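Local coordinates for protein citrate lyase (Yersinia pestis, PDB 3QLL) that probably acts as a magnesium-dependent lyase of the citrate lyase beta subunit (CitE) family, built on a beta/alpha barrel, at residues A[139-144]-A[177-182]; A[107-112]-A[117-122]; A[201-206]-A[242-247]; A[227-232]-A[236-241]. All blocks are in the same frame, centred on the assembly; numbering follows the deposited sequence.

Interaction 1 of 4, residues A[139-144]-A[177-182]; sequences ESAAHL and AAATPK
A141 and A179 bring the two backbones to 4.8 Å between their CA atoms, close enough for main chain and methyl groups to pack directly. On one side the chain enters helix 141-150; on the other it has just left helix 173-177 and runs without regular structure toward strand 183-188. No hydrogen bond joins the segments; methyl groups, the L144 side chain and one carbonyl oxygen make the contact. The methyl of A179 is its centre: its CB lies 3.7 Å from A141 CB and 3.6 Å from A141 O, at the start of the helix. L144, one turn further on, approaches the same methyl, with L144 CB 4.1 Å from A179 CB. Its CG stands beside the backbone N (chi1 -64°) and CD1 reaches back to the A179 methyl, while L144 CB also meets T180 CG2 at 4.2 Å.

In the closed eight-stranded parallel barrel, helix 141-150 follows strand 132-135, and the loop residues 177-182 lead into strand 183-188, so the contact sets a helix of the outer layer against a loop two strands further round. L144 also packs on L183 of that strand.

Polar groups of T180 and A179 are held by the helix beyond L144: T180 OG1, which accepts from K182 N at 3.2 Å to close an ST turn, is also hydrogen-bonded to D148, and Q145 donates to the carbonyl of A179. Before the helix, S140 OG meets H143 ND1 at 2.9 Å in the plane of the imidazole, a hydrogen bond in which either group could be the donor.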
loop_
_atom_site.group_PDB
_atom_site.type_symbol
_atom_site.label_atom_id
_atom_site.label_comp_id
_atom_site.label_asym_id
_atom_site.label_seq_id
_atom_site.Cartn_x
_atom_site.Cartn_y
_atom_site.Cartn_z
ATOM N N GLU A 139 -11.544 -14.538 -4.885
ATOM C CA GLU A 139 -11.100 -14.228 -3.519
ATOM C C GLU A 139 -9.987 -15.136 -3.023
ATOM O O GLU A 139 -9.486 -14.984 -1.907
ATOM C CB GLU A 139 -12.275 -14.243 -2.562
ATOM C CG GLU A 139 -13.119 -12.955 -2.707
ATOM C CD GLU A 139 -14.211 -12.842 -1.657
ATOM O OE1 GLU A 139 -14.738 -13.875 -1.198
ATOM O OE2 GLU A 139 -14.509 -11.726 -1.244
ATOM N N SER A 140 -9.548 -16.053 -3.871
ATOM C CA SER A 140 -8.513 -16.993 -3.463
ATOM C C SER A 140 -7.968 -17.650 -4.686
ATOM O O SER A 140 -8.546 -17.551 -5.755
ATOM C CB SER A 140 -9.085 -18.083 -2.529
ATOM O OG SER A 140 -9.696 -19.088 -3.339
ATOM N N ALA A 141 -6.834 -18.310 -4.500
ATOM C CA ALA A 141 -6.212 -19.041 -5.582
ATOM C C ALA A 141 -7.067 -20.268 -5.971
ATOM O O ALA A 141 -7.174 -20.646 -7.149
ATOM C CB ALA A 141 -4.763 -19.484 -5.146
ATOM N N ALA A 142 -7.737 -20.826 -4.969
ATOM C CA ALA A 142 -8.600 -21.986 -5.158
ATOM C C ALA A 142 -9.782 -21.622 -6.066
ATOM O O ALA A 142 -10.249 -22.457 -6.831
ATOM C CB ALA A 142 -9.077 -22.558 -3.806
ATOM N N HIS A 143 -10.234 -20.365 -6.021
ATOM C CA HIS A 143 -11.341 -19.961 -6.936
ATOM C C HIS A 143 -10.997 -20.260 -8.369
ATOM O O HIS A 143 -11.778 -20.866 -9.106
ATOM C CB HIS A 143 -11.605 -18.478 -6.852
ATOM C CG HIS A 143 -12.535 -18.074 -5.761
ATOM N ND1 HIS A 143 -12.177 -18.110 -4.434
ATOM C CD2 HIS A 143 -13.804 -17.619 -5.796
ATOM C CE1 HIS A 143 -13.184 -17.685 -3.696
ATOM N NE2 HIS A 143 -14.182 -17.385 -4.497
ATOM N N LEU A 144 -9.785 -19.859 -8.728
ATOM C CA LEU A 144 -9.302 -20.022 -10.086
ATOM C C LEU A 144 -8.937 -21.492 -10.359
ATOM O O LEU A 144 -9.133 -21.992 -11.456
ATOM C CB LEU A 144 -8.112 -19.100 -10.351
ATOM C CG LEU A 144 -8.453 -17.621 -10.263
ATOM C CD1 LEU A 144 -7.217 -16.819 -10.634
ATOM C CD2 LEU A 144 -9.624 -17.332 -11.230
ATOM N N ALA A 177 -3.019 -14.178 -8.422
ATOM C CA ALA A 177 -2.277 -13.900 -9.672
ATOM C C ALA A 177 -1.296 -15.020 -10.021
ATOM O O ALA A 177 -0.964 -15.197 -11.177
ATOM C CB ALA A 177 -1.551 -12.561 -9.592
ATOM N N ALA A 178 -0.929 -15.827 -9.025
ATOM C CA ALA A 178 0.012 -16.915 -9.209
ATOM C C ALA A 178 -0.728 -18.274 -9.232
ATOM O O ALA A 178 -0.093 -19.352 -9.216
ATOM C CB ALA A 178 1.076 -16.895 -8.099
ATOM N N ALA A 179 -2.057 -18.225 -9.263
ATOM C CA ALA A 179 -2.862 -19.446 -8.995
ATOM C C ALA A 179 -2.735 -20.570 -10.031
ATOM O O ALA A 179 -2.863 -21.730 -9.691
ATOM C CB ALA A 179 -4.349 -19.067 -8.817
ATOM N N THR A 180 -2.774 -20.204 -11.302
ATOM C CA THR A 180 -2.675 -21.160 -12.411
ATOM C C THR A 180 -2.191 -20.470 -13.680
ATOM O O THR A 180 -2.525 -19.319 -13.907
ATOM C CB THR A 180 -4.044 -21.872 -12.636
ATOM O OG1 THR A 180 -3.998 -22.590 -13.867
ATOM C CG2 THR A 180 -5.133 -20.868 -12.767
ATOM N N PRO A 181 -1.464 -21.196 -14.549
ATOM C CA PRO A 181 -0.977 -20.724 -15.868
ATOM C C PRO A 181 -2.146 -20.319 -16.752
ATOM O O PRO A 181 -1.970 -19.586 -17.721
ATOM C CB PRO A 181 -0.289 -21.955 -16.461
ATOM C CG PRO A 181 0.120 -22.759 -15.288
ATOM C CD PRO A 181 -0.845 -22.477 -14.158
ATOM N N LYS A 182 -3.296 -20.940 -16.533
ATOM C CA LYS A 182 -4.467 -20.586 -17.319
ATOM C C LYS A 182 -5.011 -19.171 -17.073
ATOM O O LYS A 182 -5.751 -18.645 -17.904
ATOM C CB LYS A 182 -5.555 -21.630 -17.137
ATOM C CG LYS A 182 -5.301 -22.743 -18.123
ATOM C CD LYS A 182 -6.094 -23.988 -17.856
ATOM C CE LYS A 182 -7.552 -23.794 -18.193
ATOM N NZ LYS A 182 -8.212 -25.091 -18.493
#

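Interaction 2 of 4, residues A[107-112]-A[117-122]; sequences RINGLD and IEDIHA
D119 OD2 is gripped twice by N109. The side-chain amide donates through ND2 at 2.6 Å from OD2, nearly straight at 174°, to the syn lone pair and within the amide plane; the backbone N of N109 donates to the same oxygen at 3.3 Å, on the side of its anti lone pair. The N109 side chain, its CG beside the backbone N (chi1 -65°), brings ND2 to the same acceptor as its own N-H; amide and carboxylate planes are 31° apart. The other carboxylate oxygen, OD1, forms a salt bridge with R87, which probably favours the charged form of D119. N109 has further partners in K83 and the carbonyl of L74.

Beside these two hydrogen bonds the contact is apolar. I108 lies along D119, CB to CB 4.1 Å, and sends CD1 to 3.8 Å from I120 CG1. L111 crosses I120 at about a right angle, L111 CD2 meeting I120 CD1 at 3.8 Å, while I117 CD1 rests 4.0 Å from the carbonyl oxygen of L111 at the more exposed border.

The loop leaves strand 104-107, whose last residue R107 is a predicted substrate-binding residue, and turns back onto the following helix 114-125. I108 faces strand 132-135, touching L133 and L135, and I120 packs against L147 and L150 of helix 141-150.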
loop_
_atom_site.group_PDB
_atom_site.type_symbol
_atom_site.label_atom_id
_atom_site.label_comp_id
_atom_site.label_asym_id
_atom_site.label_seq_id
_atom_site.Cartn_x
_atom_site.Cartn_y
_atom_site.Cartn_z
ATOM N N ARG A 107 -18.532 -13.619 -18.558
ATOM C CA ARG A 107 -18.581 -13.511 -17.122
ATOM C C ARG A 107 -19.784 -14.248 -16.556
ATOM O O ARG A 107 -20.955 -13.834 -16.732
ATOM C CB ARG A 107 -18.618 -12.060 -16.675
ATOM C CG ARG A 107 -18.770 -11.977 -15.167
ATOM C CD ARG A 107 -18.489 -10.587 -14.655
ATOM N NE ARG A 107 -19.639 -9.699 -14.851
ATOM C CZ ARG A 107 -19.700 -8.460 -14.375
ATOM N NH1 ARG A 107 -18.661 -7.924 -13.749
ATOM N NH2 ARG A 107 -20.767 -7.726 -14.601
ATOM N N ILE A 108 -19.499 -15.340 -15.856
ATOM C CA ILE A 108 -20.552 -16.095 -15.187
ATOM C C ILE A 108 -20.815 -15.470 -13.850
ATOM O O ILE A 108 -20.096 -14.580 -13.406
ATOM C CB ILE A 108 -20.157 -17.556 -14.994
ATOM C CG1 ILE A 108 -18.895 -17.649 -14.137
ATOM C CG2 ILE A 108 -19.894 -18.208 -16.333
ATOM C CD1 ILE A 108 -18.447 -19.051 -13.860
ATOM N N ASN A 109 -21.851 -15.944 -13.195
ATOM C CA ASN A 109 -22.117 -15.518 -11.841
ATOM C C ASN A 109 -21.135 -16.144 -10.831
ATOM O O ASN A 109 -20.383 -17.086 -11.145
ATOM C CB ASN A 109 -23.553 -15.848 -11.471
ATOM C CG ASN A 109 -24.558 -15.051 -12.314
ATOM O OD1 ASN A 109 -24.965 -13.958 -11.912
ATOM N ND2 ASN A 109 -24.973 -15.605 -13.470
ATOM N N GLY A 110 -21.079 -15.568 -9.637
ATOM C CA GLY A 110 -20.129 -16.056 -8.648
ATOM C C GLY A 110 -20.283 -17.540 -8.309
ATOM O O GLY A 110 -21.389 -18.101 -8.337
ATOM N N LEU A 111 -19.142 -18.179 -8.049
ATOM C CA LEU A 111 -19.097 -19.580 -7.634
ATOM C C LEU A 111 -19.902 -19.836 -6.365
ATOM O O LEU A 111 -20.434 -20.935 -6.139
ATOM C CB LEU A 111 -17.672 -19.999 -7.412
ATOM C CG LEU A 111 -17.098 -20.944 -8.447
ATOM C CD1 LEU A 111 -15.610 -21.105 -8.124
ATOM C CD2 LEU A 111 -17.817 -22.297 -8.374
ATOM N N ASP A 112 -20.015 -18.797 -5.553
ATOM C CA ASP A 112 -20.765 -18.905 -4.330
ATOM C C ASP A 112 -22.251 -18.530 -4.550
ATOM O O ASP A 112 -22.954 -18.295 -3.575
ATOM C CB ASP A 112 -20.146 -18.020 -3.262
ATOM C CG ASP A 112 -20.041 -16.565 -3.691
ATOM O OD1 ASP A 112 -20.120 -16.282 -4.913
ATOM O OD2 ASP A 112 -19.824 -15.706 -2.804
ATOM N N ILE A 117 -23.279 -21.857 -10.152
ATOM C CA ILE A 117 -23.293 -23.316 -10.307
ATOM C C ILE A 117 -24.040 -23.749 -11.573
ATOM O O ILE A 117 -23.514 -24.497 -12.401
ATOM C CB ILE A 117 -23.936 -23.985 -9.092
ATOM C CG1 ILE A 117 -23.117 -23.626 -7.830
ATOM C CG2 ILE A 117 -24.082 -25.505 -9.275
ATOM C CD1 ILE A 117 -21.755 -24.344 -7.670
ATOM N N GLU A 118 -25.252 -23.242 -11.734
ATOM C CA GLU A 118 -26.062 -23.502 -12.938
ATOM C C GLU A 118 -25.351 -23.092 -14.231
ATOM O O GLU A 118 -25.345 -23.859 -15.201
ATOM C CB GLU A 118 -27.389 -22.787 -12.833
ATOM C CG GLU A 118 -28.246 -23.299 -11.692
ATOM C CD GLU A 118 -29.462 -22.412 -11.456
ATOM O OE1 GLU A 118 -29.437 -21.231 -11.890
ATOM O OE2 GLU A 118 -30.441 -22.883 -10.836
ATOM N N ASP A 119 -24.764 -21.893 -14.226
ATOM C CA ASP A 119 -24.016 -21.398 -15.371
ATOM C C ASP A 119 -22.906 -22.399 -15.737
ATOM O O ASP A 119 -22.670 -22.697 -16.906
ATOM C CB ASP A 119 -23.418 -20.020 -15.097
ATOM C CG ASP A 119 -24.488 -18.943 -14.923
ATOM O OD1 ASP A 119 -25.592 -19.086 -15.501
ATOM O OD2 ASP A 119 -24.211 -17.912 -14.266
ATOM N N ILE A 120 -22.196 -22.878 -14.722
ATOM C CA ILE A 120 -21.114 -23.826 -14.932
ATOM C C ILE A 120 -21.664 -25.162 -15.425
ATOM O O ILE A 120 -21.099 -25.787 -16.323
ATOM C CB ILE A 120 -20.250 -23.996 -13.639
ATOM C CG1 ILE A 120 -19.507 -22.679 -13.384
ATOM C CG2 ILE A 120 -19.275 -25.169 -13.771
ATOM C CD1 ILE A 120 -18.806 -22.584 -12.060
ATOM N N HIS A 121 -22.768 -25.596 -14.838
ATOM C CA HIS A 121 -23.430 -26.824 -15.276
ATOM C C HIS A 121 -23.805 -26.747 -16.746
ATOM O O HIS A 121 -23.510 -27.639 -17.539
ATOM C CB HIS A 121 -24.673 -27.075 -14.441
ATOM C CG HIS A 121 -25.268 -28.427 -14.669
ATOM N ND1 HIS A 121 -24.590 -29.435 -15.325
ATOM C CD2 HIS A 121 -26.460 -28.953 -14.308
ATOM C CE1 HIS A 121 -25.342 -30.521 -15.357
ATOM N NE2 HIS A 121 -26.481 -30.255 -14.745
ATOM N N ALA A 122 -24.493 -25.674 -17.096
ATOM C CA ALA A 122 -24.878 -25.464 -18.484
ATOM C C ALA A 122 -23.652 -25.461 -19.413
ATOM O O ALA A 122 -23.660 -26.146 -20.438
ATOM C CB ALA A 122 -25.673 -24.175 -18.623
#

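Interaction 3 of 4, residues A[201-206]-A[242-247]; sequences STWEPL and TLRASD
The guanidinium of R244 lies flat on one face of the W203 indole, the planes only 8° apart and the centres 3.9 Å apart, while E204 OE2 stands at the guanidinium's edge, near its plane. In the beta/alpha barrel this stack joins two outer helices, with W203 at the start of helix 203-220 and R244 in helix 235-248. The arginine covers the long axis of the indole: CZ sits over the five-membered ring, a cation-pi contact 30° off the ring normal, whereas CB lies over the six-membered ring at 3.6 Å from its centroid, a CH-pi contact. CD spans the middle. A bend at chi3 (121°) lets the aliphatic part and the charged end follow the same face.

The two side chains slide past each other in opposite directions, so the far end of the indole reaches the arginine's backbone, where W203 CH2 comes to 3.5 Å from A245 N and 4.2 Å from A245 CB. F248, a little further along the same helix, meets the indole edge-to-face.

Opposite charges lie near the stack without forming a salt bridge: the E204 carboxylate is turned almost perpendicular to the guanidinium, and E204 of a neighbouring subunit makes a long, weak ion pair with R244. D247 packs on A200 of that same neighbour, while P205 rests on F248 of the third chain, placing the contact beside subunit interfaces. Electrostatic attraction between E204 and R244 probably remains, since within the chain E204 OE2 and R244 NH1 are 4.1 Å apart.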
loop_
_atom_site.group_PDB
_atom_site.type_symbol
_atom_site.label_atom_id
_atom_site.label_comp_id
_atom_site.label_asym_id
_atom_site.label_seq_id
_atom_site.Cartn_x
_atom_site.Cartn_y
_atom_site.Cartn_z
ATOM N N SER A 201 -15.798 5.783 -4.841
ATOM C CA SER A 201 -15.284 5.182 -6.080
ATOM C C SER A 201 -14.145 5.942 -6.762
ATOM O O SER A 201 -13.607 5.489 -7.782
ATOM C CB SER A 201 -16.417 4.977 -7.084
ATOM O OG SER A 201 -17.224 3.904 -6.711
ATOM N N THR A 202 -13.882 7.155 -6.301
ATOM C CA THR A 202 -12.832 7.977 -6.880
ATOM C C THR A 202 -11.418 7.347 -6.776
ATOM O O THR A 202 -11.196 6.386 -6.029
ATOM C CB THR A 202 -12.833 9.352 -6.284
ATOM O OG1 THR A 202 -12.727 9.275 -4.857
ATOM C CG2 THR A 202 -14.162 10.056 -6.726
ATOM N N TRP A 203 -10.543 7.796 -7.677
ATOM C CA TRP A 203 -9.159 7.336 -7.782
ATOM C C TRP A 203 -8.377 7.151 -6.450
ATOM O O TRP A 203 -7.784 6.091 -6.219
ATOM C CB TRP A 203 -8.351 8.234 -8.721
ATOM C CG TRP A 203 -7.019 7.595 -9.050
ATOM C CD1 TRP A 203 -5.814 7.809 -8.417
ATOM C CD2 TRP A 203 -6.762 6.618 -10.081
ATOM N NE1 TRP A 203 -4.830 7.031 -9.003
ATOM C CE2 TRP A 203 -5.380 6.292 -10.017
ATOM C CE3 TRP A 203 -7.551 6.007 -11.063
ATOM C CZ2 TRP A 203 -4.775 5.384 -10.902
ATOM C CZ3 TRP A 203 -6.946 5.071 -11.946
ATOM C CH2 TRP A 203 -5.575 4.784 -11.857
ATOM N N GLU A 204 -8.348 8.212 -5.644
ATOM C CA GLU A 204 -7.468 8.319 -4.480
ATOM C C GLU A 204 -7.735 7.240 -3.424
ATOM O O GLU A 204 -6.802 6.529 -3.032
ATOM C CB GLU A 204 -7.482 9.759 -3.860
ATOM C CG GLU A 204 -6.944 10.838 -4.833
ATOM C CD GLU A 204 -8.058 11.524 -5.688
ATOM O OE1 GLU A 204 -9.207 10.997 -5.735
ATOM O OE2 GLU A 204 -7.798 12.601 -6.289
ATOM N N PRO A 205 -9.016 7.040 -3.027
ATOM C CA PRO A 205 -9.286 6.004 -2.018
ATOM C C PRO A 205 -8.964 4.583 -2.480
ATOM O O PRO A 205 -8.915 3.709 -1.601
ATOM C CB PRO A 205 -10.803 6.133 -1.790
ATOM C CG PRO A 205 -11.120 7.488 -2.166
ATOM C CD PRO A 205 -10.224 7.820 -3.325
ATOM N N LEU A 206 -8.828 4.380 -3.784
ATOM C CA LEU A 206 -8.592 3.094 -4.392
ATOM C C LEU A 206 -7.162 2.944 -4.966
ATOM O O LEU A 206 -6.813 1.882 -5.488
ATOM C CB LEU A 206 -9.642 2.817 -5.509
ATOM C CG LEU A 206 -11.108 2.702 -5.070
ATOM C CD1 LEU A 206 -12.051 2.576 -6.215
ATOM C CD2 LEU A 206 -11.287 1.540 -4.036
ATOM N N THR A 242 -8.385 6.679 -17.561
ATOM C CA THR A 242 -7.677 5.774 -18.460
ATOM C C THR A 242 -6.155 6.045 -18.493
ATOM O O THR A 242 -5.341 5.132 -18.366
ATOM C CB THR A 242 -8.267 5.861 -19.908
ATOM O OG1 THR A 242 -9.686 5.688 -19.842
ATOM C CG2 THR A 242 -7.696 4.807 -20.817
ATOM N N LEU A 243 -5.787 7.317 -18.583
ATOM C CA LEU A 243 -4.395 7.739 -18.542
ATOM C C LEU A 243 -3.697 7.406 -17.212
ATOM O O LEU A 243 -2.557 6.930 -17.193
ATOM C CB LEU A 243 -4.310 9.237 -18.814
ATOM C CG LEU A 243 -4.410 9.629 -20.288
ATOM C CD1 LEU A 243 -4.501 11.157 -20.449
ATOM C CD2 LEU A 243 -3.282 9.022 -21.121
ATOM N N ARG A 244 -4.375 7.702 -16.105
ATOM C CA ARG A 244 -3.883 7.347 -14.766
ATOM C C ARG A 244 -3.636 5.849 -14.663
ATOM O O ARG A 244 -2.612 5.422 -14.107
ATOM C CB ARG A 244 -4.868 7.781 -13.677
ATOM C CG ARG A 244 -4.746 9.240 -13.296
ATOM C CD ARG A 244 -5.681 9.621 -12.130
ATOM N NE ARG A 244 -4.933 10.143 -10.987
ATOM C CZ ARG A 244 -5.454 10.908 -10.028
ATOM N NH1 ARG A 244 -6.744 11.222 -10.053
ATOM N NH2 ARG A 244 -4.691 11.346 -9.030
ATOM N N ALA A 245 -4.570 5.061 -15.199
ATOM C CA ALA A 245 -4.454 3.598 -15.170
ATOM C C ALA A 245 -3.253 3.146 -15.996
ATOM O O ALA A 245 -2.445 2.284 -15.583
ATOM C CB ALA A 245 -5.716 2.952 -15.665
ATOM N N SER A 246 -3.129 3.754 -17.160
ATOM C CA SER A 246 -2.012 3.452 -18.021
ATOM C C SER A 246 -0.691 3.778 -17.319
ATOM O O SER A 246 0.226 2.969 -17.316
ATOM C CB SER A 246 -2.134 4.216 -19.344
ATOM O OG SER A 246 -0.976 4.073 -20.133
ATOM N N ASP A 247 -0.639 4.925 -16.657
ATOM C CA ASP A 247 0.543 5.337 -15.911
ATOM C C ASP A 247 0.861 4.401 -14.766
ATOM O O ASP A 247 2.042 4.197 -14.407
ATOM C CB ASP A 247 0.346 6.750 -15.376
ATOM C CG ASP A 247 0.520 7.794 -16.440
ATOM O OD1 ASP A 247 0.934 7.443 -17.562
ATOM O OD2 ASP A 247 0.216 8.964 -16.159
#

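Interaction 4 of 4, residues A[227-232]-A[236-241]; sequences APFFDV and SGLQSE
F229 packs tightly against the first turns of helix 235-248, its ring laid over the backbone at G237 and L238. F229 CZ comes to 3.5 Å from G237 C, and F229 CE2 to 3.5 Å from L238 N, both beneath the same face and toward the ring's rim. G237 carries no side chain at this point, and the aromatic ring meets the peptide itself. The opposite face is covered by F230 CD1, although the ring of F230 is poorly ordered. The phenyl swings out toward the helix with CG anti to the backbone N (chi1 -174°), and F229 CB touches L238 CD1 at 3.7 Å. L238 in turn touches K253 of strand 252-255.

The solvent side is looser: F230, behind the ring, and S236 on the helix are exposed and make no contact across the two segments. P228 turns its CB away from the helix and touches A254 and I256. Here the loop that follows strand 224-226 bends back onto the next helix, a local closure in the beta/alpha barrel, with the side chain of P228 about 7 Å from that of R107, a predicted substrate-binding residue.

The extended side chain of E241 reaches out from the helix to the edge of F229, E241 OE2 lying 3.5 Å from F229 CD1, with the carboxylate turned 83° from the ring. OE1 lies in the ring plane and forms a salt bridge with K253, which also donates to the carbonyl of A227. Carboxylate oxygens at a ring edge meet its slightly positive hydrogens, and together with the lysine this probably favours the ionised form of E241.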
loop_
_atom_site.group_PDB
_atom_site.type_symbol
_atom_site.label_atom_id
_atom_site.label_comp_id
_atom_site.label_asym_id
_atom_site.label_seq_id
_atom_site.Cartn_x
_atom_site.Cartn_y
_atom_site.Cartn_z
ATOM N N ALA A 227 -10.946 -1.153 -14.068
ATOM C CA ALA A 227 -12.374 -1.052 -13.890
ATOM C C ALA A 227 -13.008 -0.187 -14.963
ATOM O O ALA A 227 -12.349 0.682 -15.536
ATOM C CB ALA A 227 -12.688 -0.503 -12.500
ATOM N N PRO A 228 -14.294 -0.447 -15.247
ATOM C CA PRO A 228 -15.055 0.446 -16.127
ATOM C C PRO A 228 -15.301 1.795 -15.451
ATOM O O PRO A 228 -15.506 1.841 -14.231
ATOM C CB PRO A 228 -16.385 -0.291 -16.335
ATOM C CG PRO A 228 -16.496 -1.250 -15.188
ATOM C CD PRO A 228 -15.083 -1.603 -14.774
ATOM N N PHE A 229 -15.359 2.861 -16.245
ATOM C CA PHE A 229 -15.705 4.165 -15.715
ATOM C C PHE A 229 -17.201 4.277 -15.839
ATOM O O PHE A 229 -17.749 4.050 -16.915
ATOM C CB PHE A 229 -14.998 5.271 -16.506
ATOM C CG PHE A 229 -15.184 6.657 -15.939
ATOM C CD1 PHE A 229 -14.529 7.064 -14.790
ATOM C CD2 PHE A 229 -15.973 7.589 -16.618
ATOM C CE1 PHE A 229 -14.708 8.364 -14.277
ATOM C CE2 PHE A 229 -16.156 8.883 -16.126
ATOM C CZ PHE A 229 -15.520 9.269 -14.954
ATOM N N PHE A 230 -17.847 4.666 -14.748
ATOM C CA PHE A 230 -19.313 4.675 -14.639
ATOM C C PHE A 230 -20.008 5.726 -15.531
ATOM O O PHE A 230 -20.961 5.391 -16.232
ATOM C CB PHE A 230 -19.743 4.861 -13.164
ATOM C CG PHE A 230 -19.464 6.247 -12.599
ATOM C CD1 PHE A 230 -18.167 6.746 -12.552
ATOM C CD2 PHE A 230 -20.499 7.053 -12.127
ATOM C CE1 PHE A 230 -17.903 8.018 -12.050
ATOM C CE2 PHE A 230 -20.237 8.329 -11.618
ATOM C CZ PHE A 230 -18.935 8.808 -11.579
ATOM N N ASP A 231 -19.611 6.996 -15.431
ATOM C CA ASP A 231 -20.301 8.072 -16.147
ATOM C C ASP A 231 -20.009 8.043 -17.664
ATOM O O ASP A 231 -18.946 8.469 -18.130
ATOM C CB ASP A 231 -19.908 9.422 -15.542
ATOM C CG ASP A 231 -20.971 10.476 -15.716
ATOM O OD1 ASP A 231 -21.778 10.374 -16.660
ATOM O OD2 ASP A 231 -21.028 11.388 -14.866
ATOM N N VAL A 232 -21.008 7.640 -18.433
ATOM C CA VAL A 232 -20.919 7.625 -19.890
ATOM C C VAL A 232 -20.856 9.027 -20.486
ATOM O O VAL A 232 -20.280 9.219 -21.559
ATOM C CB VAL A 232 -22.126 6.897 -20.504
ATOM C CG1 VAL A 232 -21.771 6.356 -21.878
ATOM C CG2 VAL A 232 -22.623 5.785 -19.568
ATOM N N SER A 236 -14.404 13.477 -20.313
ATOM C CA SER A 236 -13.203 13.951 -19.632
ATOM C C SER A 236 -12.775 12.985 -18.497
ATOM O O SER A 236 -11.611 12.628 -18.396
ATOM C CB SER A 236 -13.409 15.361 -19.100
ATOM O OG SER A 236 -12.238 15.751 -18.414
ATOM N N GLY A 237 -13.707 12.606 -17.620
ATOM C CA GLY A 237 -13.388 11.684 -16.538
ATOM C C GLY A 237 -12.884 10.336 -17.019
ATOM O O GLY A 237 -11.937 9.784 -16.466
ATOM N N LEU A 238 -13.424 9.871 -18.132
ATOM C CA LEU A 238 -13.012 8.618 -18.716
ATOM C C LEU A 238 -11.576 8.682 -19.210
ATOM O O LEU A 238 -10.791 7.752 -18.988
ATOM C CB LEU A 238 -13.927 8.260 -19.888
ATOM C CG LEU A 238 -13.523 7.059 -20.746
ATOM C CD1 LEU A 238 -13.487 5.775 -19.884
ATOM C CD2 LEU A 238 -14.383 6.905 -21.973
ATOM N N GLN A 239 -11.247 9.774 -19.901
ATOM C CA GLN A 239 -9.900 10.023 -20.421
ATOM C C GLN A 239 -8.832 10.104 -19.329
ATOM O O GLN A 239 -7.752 9.527 -19.447
ATOM C CB GLN A 239 -9.873 11.317 -21.260
ATOM C CG GLN A 239 -10.574 11.210 -22.608
ATOM C CD GLN A 239 -10.706 12.528 -23.364
ATOM O OE1 GLN A 239 -10.486 13.625 -22.801
ATOM N NE2 GLN A 239 -11.167 12.449 -24.613
ATOM N N SER A 240 -9.148 10.873 -18.302
ATOM C CA SER A 240 -8.297 11.072 -17.157
ATOM C C SER A 240 -8.013 9.735 -16.429
ATOM O O SER A 240 -6.846 9.434 -16.121
ATOM C CB SER A 240 -8.915 12.085 -16.208
ATOM O OG SER A 240 -8.106 12.257 -15.063
ATOM N N GLU A 241 -9.076 8.964 -16.138
ATOM C CA GLU A 241 -8.949 7.680 -15.429
ATOM C C GLU A 241 -8.123 6.691 -16.254
ATOM O O GLU A 241 -7.239 5.958 -15.700
ATOM C CB GLU A 241 -10.326 7.083 -15.057
ATOM C CG GLU A 241 -10.227 5.812 -14.215
ATOM C CD GLU A 241 -11.569 5.332 -13.616
ATOM O OE1 GLU A 241 -12.150 4.344 -14.120
ATOM O OE2 GLU A 241 -12.027 5.953 -12.613
#

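Overall arrangement
From the N terminus, interaction 2 comes first, closing a short loop between strand 104-107 and helix 114-125. Interaction 1 follows in series, closing a longer loop from helix 141-150 to the approach to strand 183-188; the two touch where L111 CD1 packs against H143 O, 4.0 Å away. Past it, interaction 3 joins the start of helix 203-220 to helix 235-248, and interaction 4, which closes the short loop between strand 224-226 and helix 235-248, is nested inside that loop. Their centres are about 9 Å apart, whereas interaction 2 lies across the chain's centre from both; interactions 1 and 2 thus join loops and helices on one part of the barrel, 3 and 4 on another.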